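Local coordinates for protein putative polysaccharide deacetylase (Bdellovibrio bacteriovorus HD100, PDB 5JP6) that probably removes acetyl groups from peptidoglycan sugars as a zinc-binding deacetylase of carbohydrate esterase family 4, at residues A[140-145]-A[192-197]; A[126-131]-A[342-347]. The protein carries 1 engineered substitution. One frame throughout, in Å; residues are numbered along the deposited sequence.

Contact 1 of 2, residues A[140-145]-A[192-197]; sequences SRNSFR and KEVNAK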
loop_
_atom_site.group_PDB
_atom_site.type_symbol
_atom_site.label_atom_id
_atom_site.label_comp_id
_atom_site.label_asym_id
_atom_site.label_seq_id
_atom_site.Cartn_x
_atom_site.Cartn_y
_atom_site.Cartn_z
ATOM N N SER A 140 5.557 -14.184 14.674
ATOM C CA SER A 140 4.625 -15.220 14.184
ATOM C C SER A 140 5.258 -16.578 14.433
ATOM O O SER A 140 6.420 -16.702 14.856
ATOM C CB SER A 140 4.311 -15.050 12.697
ATOM O OG SER A 140 5.353 -15.501 11.944
ATOM N N ARG A 141 4.466 -17.608 14.142
ATOM C CA ARG A 141 4.907 -18.975 14.266
ATOM C C ARG A 141 5.857 -19.408 13.175
ATOM O O ARG A 141 6.337 -20.525 13.211
ATOM C CB ARG A 141 3.671 -19.890 14.244
ATOM C CG ARG A 141 2.774 -19.708 15.468
ATOM C CD ARG A 141 1.489 -20.502 15.361
ATOM N NE ARG A 141 0.536 -20.071 16.388
ATOM C CZ ARG A 141 -0.772 -20.351 16.409
ATOM N NH1 ARG A 141 -1.343 -21.088 15.459
ATOM N NH2 ARG A 141 -1.521 -19.895 17.403
ATOM N N ASN A 142 6.102 -18.532 12.184
ATOM C CA ASN A 142 6.976 -18.906 11.053
ATOM C C ASN A 142 8.391 -19.102 11.497
ATOM O O ASN A 142 8.981 -18.189 12.049
ATOM C CB ASN A 142 6.934 -17.859 9.933
ATOM C CG ASN A 142 5.665 -17.887 9.141
ATOM O OD1 ASN A 142 4.971 -18.904 9.109
ATOM N ND2 ASN A 142 5.381 -16.752 8.388
ATOM N N SER A 143 8.940 -20.275 11.218
ATOM C CA SER A 143 10.362 -20.566 11.520
ATOM C C SER A 143 10.956 -21.320 10.348
ATOM O O SER A 143 11.517 -22.403 10.484
ATOM C CB SER A 143 10.503 -21.374 12.787
ATOM O OG SER A 143 9.546 -22.368 12.724
ATOM N N PHE A 144 10.832 -20.715 9.195
ATOM C CA PHE A 144 11.508 -21.145 7.966
ATOM C C PHE A 144 12.202 -19.925 7.401
ATOM O O PHE A 144 11.935 -18.801 7.832
ATOM C CB PHE A 144 10.547 -21.761 6.927
ATOM C CG PHE A 144 9.543 -20.802 6.369
ATOM C CD1 PHE A 144 8.296 -20.611 6.993
ATOM C CD2 PHE A 144 9.857 -20.039 5.255
ATOM C CE1 PHE A 144 7.398 -19.677 6.499
ATOM C CE2 PHE A 144 8.944 -19.149 4.729
ATOM C CZ PHE A 144 7.719 -18.965 5.329
ATOM N N ARG A 145 13.025 -20.146 6.396
ATOM C CA ARG A 145 13.786 -19.070 5.798
ATOM C C ARG A 145 13.773 -19.240 4.278
ATOM O O ARG A 145 14.213 -20.287 3.780
ATOM C CB ARG A 145 15.214 -19.123 6.323
ATOM C CG ARG A 145 16.168 -18.085 5.787
ATOM C CD ARG A 145 17.549 -18.299 6.396
ATOM N NE ARG A 145 18.494 -17.251 6.020
ATOM C CZ ARG A 145 19.149 -17.197 4.856
ATOM N NH1 ARG A 145 18.961 -18.128 3.923
ATOM N NH2 ARG A 145 19.995 -16.192 4.613
ATOM N N LYS A 192 10.999 -10.056 7.521
ATOM C CA LYS A 192 12.293 -10.309 8.117
ATOM C C LYS A 192 12.368 -11.706 8.744
ATOM O O LYS A 192 13.417 -12.378 8.667
ATOM C CB LYS A 192 12.675 -9.235 9.128
ATOM C CG LYS A 192 14.090 -9.391 9.675
ATOM C CD LYS A 192 14.461 -8.233 10.590
ATOM C CE LYS A 192 15.850 -8.482 11.164
ATOM N NZ LYS A 192 16.229 -7.564 12.274
ATOM N N GLU A 193 11.278 -12.133 9.398
ATOM C CA GLU A 193 11.225 -13.445 10.070
ATOM C C GLU A 193 11.583 -14.600 9.144
ATOM O O GLU A 193 12.089 -15.641 9.615
ATOM C CB GLU A 193 9.761 -13.770 10.563
ATOM C CG GLU A 193 9.363 -13.048 11.746
ATOM C CD GLU A 193 7.899 -13.267 12.124
ATOM O OE1 GLU A 193 6.936 -13.628 11.331
ATOM O OE2 GLU A 193 7.722 -12.967 13.260
ATOM N N VAL A 194 11.262 -14.430 7.856
ATOM C CA VAL A 194 11.456 -15.497 6.877
ATOM C C VAL A 194 12.494 -15.132 5.794
ATOM O O VAL A 194 12.590 -15.798 4.750
ATOM C CB VAL A 194 10.103 -15.927 6.263
ATOM C CG1 VAL A 194 9.175 -16.456 7.344
ATOM C CG2 VAL A 194 9.457 -14.786 5.459
ATOM N N ASN A 195 13.257 -14.067 6.037
ATOM C CA ASN A 195 14.327 -13.625 5.114
ATOM C C ASN A 195 13.807 -13.216 3.752
ATOM O O ASN A 195 14.521 -13.331 2.785
ATOM C CB ASN A 195 15.414 -14.680 4.979
ATOM C CG ASN A 195 16.633 -14.187 4.245
ATOM O OD1 ASN A 195 17.138 -13.104 4.536
ATOM N ND2 ASN A 195 17.107 -14.962 3.271
ATOM N N ALA A 196 12.570 -12.721 3.692
ATOM C CA ALA A 196 12.014 -12.226 2.445
ATOM C C ALA A 196 12.340 -10.757 2.256
ATOM O O ALA A 196 12.238 -9.966 3.200
ATOM C CB ALA A 196 10.507 -12.413 2.380
ATOM N N LYS A 197 12.693 -10.389 1.023
ATOM C CA LYS A 197 12.900 -8.981 0.678
ATOM C C LYS A 197 11.774 -8.589 -0.263
ATOM O O LYS A 197 11.200 -9.430 -0.942
ATOM C CB LYS A 197 14.259 -8.787 0.008
ATOM C CG LYS A 197 15.427 -9.237 0.864
ATOM C CD LYS A 197 15.551 -8.422 2.138
ATOM C CE LYS A 197 16.807 -8.810 2.925
ATOM N NZ LYS A 197 16.798 -10.250 3.376
HETATM O O HOH W 1 6.360 -14.059 8.650
#

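Contact 2 of 2, residues A[126-131]-A[342-347]; sequences ESMSVP and AEIMPQ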
loop_
_atom_site.group_PDB
_atom_site.type_symbol
_atom_site.label_atom_id
_atom_site.label_comp_id
_atom_site.label_asym_id
_atom_site.label_seq_id
_atom_site.Cartn_x
_atom_site.Cartn_y
_atom_site.Cartn_z
ATOM N N GLU A 126 -8.513 -15.559 14.706
ATOM C CA GLU A 126 -8.804 -16.836 15.394
ATOM C C GLU A 126 -8.670 -18.037 14.481
ATOM O O GLU A 126 -8.250 -19.118 14.910
ATOM C CB GLU A 126 -10.237 -16.835 15.951
ATOM C CG GLU A 126 -10.441 -15.938 17.166
ATOM C CD GLU A 126 -11.894 -15.931 17.655
ATOM O OE1 GLU A 126 -12.651 -16.896 17.347
ATOM O OE2 GLU A 126 -12.295 -14.947 18.314
ATOM N N SER A 127 -9.039 -17.872 13.223
ATOM C CA SER A 127 -9.065 -18.994 12.309
ATOM C C SER A 127 -7.792 -19.151 11.486
ATOM O O SER A 127 -7.735 -20.006 10.600
ATOM C CB SER A 127 -10.291 -18.902 11.393
ATOM O OG SER A 127 -10.249 -17.732 10.609
ATOM N N MET A 128 -6.777 -18.341 11.781
ATOM C CA MET A 128 -5.516 -18.451 11.064
ATOM C C MET A 128 -4.521 -19.295 11.785
ATOM O O MET A 128 -4.302 -19.113 12.970
ATOM C CB MET A 128 -4.916 -17.092 10.871
ATOM C CG MET A 128 -5.761 -16.277 9.940
ATOM S SD MET A 128 -5.290 -14.576 10.100
ATOM C CE MET A 128 -4.366 -14.443 8.598
ATOM N N SER A 129 -3.868 -20.204 11.038
ATOM C CA SER A 129 -2.825 -21.036 11.657
ATOM C C SER A 129 -1.573 -20.248 11.930
ATOM O O SER A 129 -0.810 -20.592 12.842
ATOM C CB SER A 129 -2.541 -22.304 10.856
ATOM O OG SER A 129 -1.838 -21.996 9.690
ATOM N N VAL A 130 -1.373 -19.169 11.165
ATOM C CA VAL A 130 -0.220 -18.265 11.338
ATOM C C VAL A 130 -0.706 -16.838 11.503
ATOM O O VAL A 130 -0.768 -16.091 10.544
ATOM C CB VAL A 130 0.808 -18.365 10.188
ATOM C CG1 VAL A 130 2.031 -17.558 10.545
ATOM C CG2 VAL A 130 1.198 -19.818 9.937
ATOM N N PRO A 131 -1.164 -16.510 12.696
ATOM C CA PRO A 131 -1.766 -15.196 12.856
ATOM C C PRO A 131 -0.738 -14.079 12.722
ATOM O O PRO A 131 0.446 -14.300 12.923
ATOM C CB PRO A 131 -2.375 -15.251 14.266
ATOM C CG PRO A 131 -1.562 -16.277 14.980
ATOM C CD PRO A 131 -1.230 -17.306 13.929
ATOM N N ALA A 342 -1.257 -6.453 6.155
ATOM C CA ALA A 342 -0.295 -6.710 7.251
ATOM C C ALA A 342 -0.807 -7.899 8.106
ATOM O O ALA A 342 -0.012 -8.773 8.516
ATOM C CB ALA A 342 -0.062 -5.459 8.090
ATOM N N GLU A 343 -2.129 -7.967 8.370
ATOM C CA GLU A 343 -2.658 -9.022 9.207
ATOM C C GLU A 343 -2.428 -10.408 8.608
ATOM O O GLU A 343 -2.262 -11.367 9.351
ATOM C CB GLU A 343 -4.172 -8.833 9.429
ATOM C CG GLU A 343 -4.558 -7.584 10.205
ATOM C CD GLU A 343 -4.368 -7.724 11.704
ATOM O OE1 GLU A 343 -4.381 -8.849 12.271
ATOM O OE2 GLU A 343 -4.249 -6.654 12.370
ATOM N N ILE A 344 -2.488 -10.511 7.271
ATOM C CA ILE A 344 -2.347 -11.811 6.613
ATOM C C ILE A 344 -0.924 -12.116 6.141
ATOM O O ILE A 344 -0.675 -13.209 5.625
ATOM C CB ILE A 344 -3.315 -11.987 5.426
ATOM C CG1 ILE A 344 -3.000 -11.021 4.269
ATOM C CG2 ILE A 344 -4.761 -11.841 5.909
ATOM C CD1 ILE A 344 -3.251 -11.620 2.915
ATOM N N MET A 345 0.015 -11.191 6.368
ATOM C CA MET A 345 1.316 -11.357 5.728
ATOM C C MET A 345 2.075 -12.610 6.212
ATOM O O MET A 345 2.598 -13.379 5.380
ATOM C CB MET A 345 2.150 -10.086 5.821
ATOM C CG MET A 345 3.410 -10.098 4.944
ATOM S SD MET A 345 3.095 -10.408 3.177
ATOM C CE MET A 345 1.890 -9.150 2.775
ATOM N N PRO A 346 2.130 -12.852 7.548
ATOM C CA PRO A 346 2.817 -14.101 7.942
ATOM C C PRO A 346 2.195 -15.361 7.332
ATOM O O PRO A 346 2.904 -16.248 6.863
ATOM C CB PRO A 346 2.686 -14.092 9.467
ATOM C CG PRO A 346 2.603 -12.634 9.811
ATOM C CD PRO A 346 1.783 -11.999 8.717
ATOM N N GLN A 347 0.875 -15.384 7.271
ATOM C CA GLN A 347 0.162 -16.520 6.752
ATOM C C GLN A 347 0.438 -16.673 5.219
ATOM O O GLN A 347 0.649 -17.787 4.683
ATOM C CB GLN A 347 -1.320 -16.375 7.028
ATOM C CG GLN A 347 -2.107 -17.616 6.634
ATOM C CD GLN A 347 -2.109 -18.690 7.724
ATOM O OE1 GLN A 347 -2.595 -18.442 8.796
ATOM N NE2 GLN A 347 -1.508 -19.833 7.473
HETATM O O HOH W 2 -0.839 -13.838 9.035
#

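Contact 1 of 2, residues A[140-145]-A[192-197]
Arg145 and Val194 bring the two backbones to 4.4 Å between their CA atoms, whereas the CA atoms of Asn142 and Glu193 stand 7.0 Å apart, so the loop converges on the end of helix 183-193. Across the wider part the Glu193 carboxylate grips Ser140 twice. Its OE2 takes the backbone N of Ser140 on the syn side at 2.9 Å, and its OE1 accepts from Ser140 OG over a short 2.5 Å, the hydroxyl lying 44° above the carboxylate plane. Because OG is held between the backbone N and the carbonyl carbon (chi1 77°), it can also accept from Asn142 N, which makes an ST turn. A water that donates to Glu193 OE1 accepts from Asn142 ND2, an amide also bonded to Pro346 O of helix 339-354. Farther along, Val194 CG1 sits over one face of the Phe144 ring, 3.8 Å from its centroid and displaced toward CZ, a CH-pi contact. The Asn195 amide stacks on the Arg145 guanidinium with the planes 19° apart; Asn195 ND2 lies over the guanidinium centre, 3.3 Å above its plane. Arg145 NH2 and Asn195 ND2 are both donors, so the groups pack flat without bonding; ND2 bonds instead to Phe146 O and Asp148 OD1. Asn195 itself, with positive phi and its N bonded to Lys192 O, is the C-prime residue of the Schellman motif that ends helix 183-193.

Contact 2 of 2, residues A[126-131]-A[342-347]
Gln347, on helix 339-354, reaches out to Ser129 and Val130 in a buried loop-to-helix contact, where the chain leaving helix 110-126 crosses a helix of the NodB homology domain. The domain belongs to the CE4 family, whose fold is a deformed beta/alpha barrel, and the parallel sheet here with helices packed around it fits that plan. Two bonds from one side-chain amide fasten the loop. Gln347 is bent at chi2 (84°), which turns CD out of an extended course. The amide offers an acceptor and a donor to successive residues. Val130 N donates to Gln347 OE1 at 2.8 Å, approaching from 36° out of the carbonyl plane. Gln347 NE2 donates to Ser129 OG at 3.1 Å, a bond almost in the amide plane and close to straight at 166°. The two bonds together fix the rotation of the amide.

Apolar contacts flank this grip. Val130 CG1 meets Pro346 CB at 3.7 Å, while CG2 of the same valine leans on the Gln347 amide. Met128 CE touches Ile344 CG2 at 3.8 Å in one of two deposited conformers, so that contact is less certain. Nearby, the Glu343 carboxylate forms salt bridges with Arg339 and Arg125, the latter on helix 110-126.

The helix is kinked here. Pro346 has no N-H to give, and Gln347 N lies 5.5 Å from Glu343 O, too far for the usual helical bond. A water bridges the break: it accepts from Gln347 N at 2.9 Å, donates to Glu343 O, and gives its other proton to Val130 O at 2.7 Å.

Overall arrangement
The centres of contacts 1 and 2 lie 13 Å apart, on the same side of the chain's centre. Along the sequence the order is 126-131, 140-145, 192-197, 342-347, so contact 1 falls wholly within the span that contact 2 bridges. Both first segments belong to the one connection between helix 110-126 and strand 150-153; their partners are the C-terminal end of helix 183-193 with the turn that follows, and helix 339-354. The two helices pack side by side, with Pro346 touching Ala190. The contacts also meet directly, Ser140 CB lying 3.7 Å from Pro346 CB. This is consistent with the connection joining the N-terminal helices to the deacetylase domain, away from the zinc site.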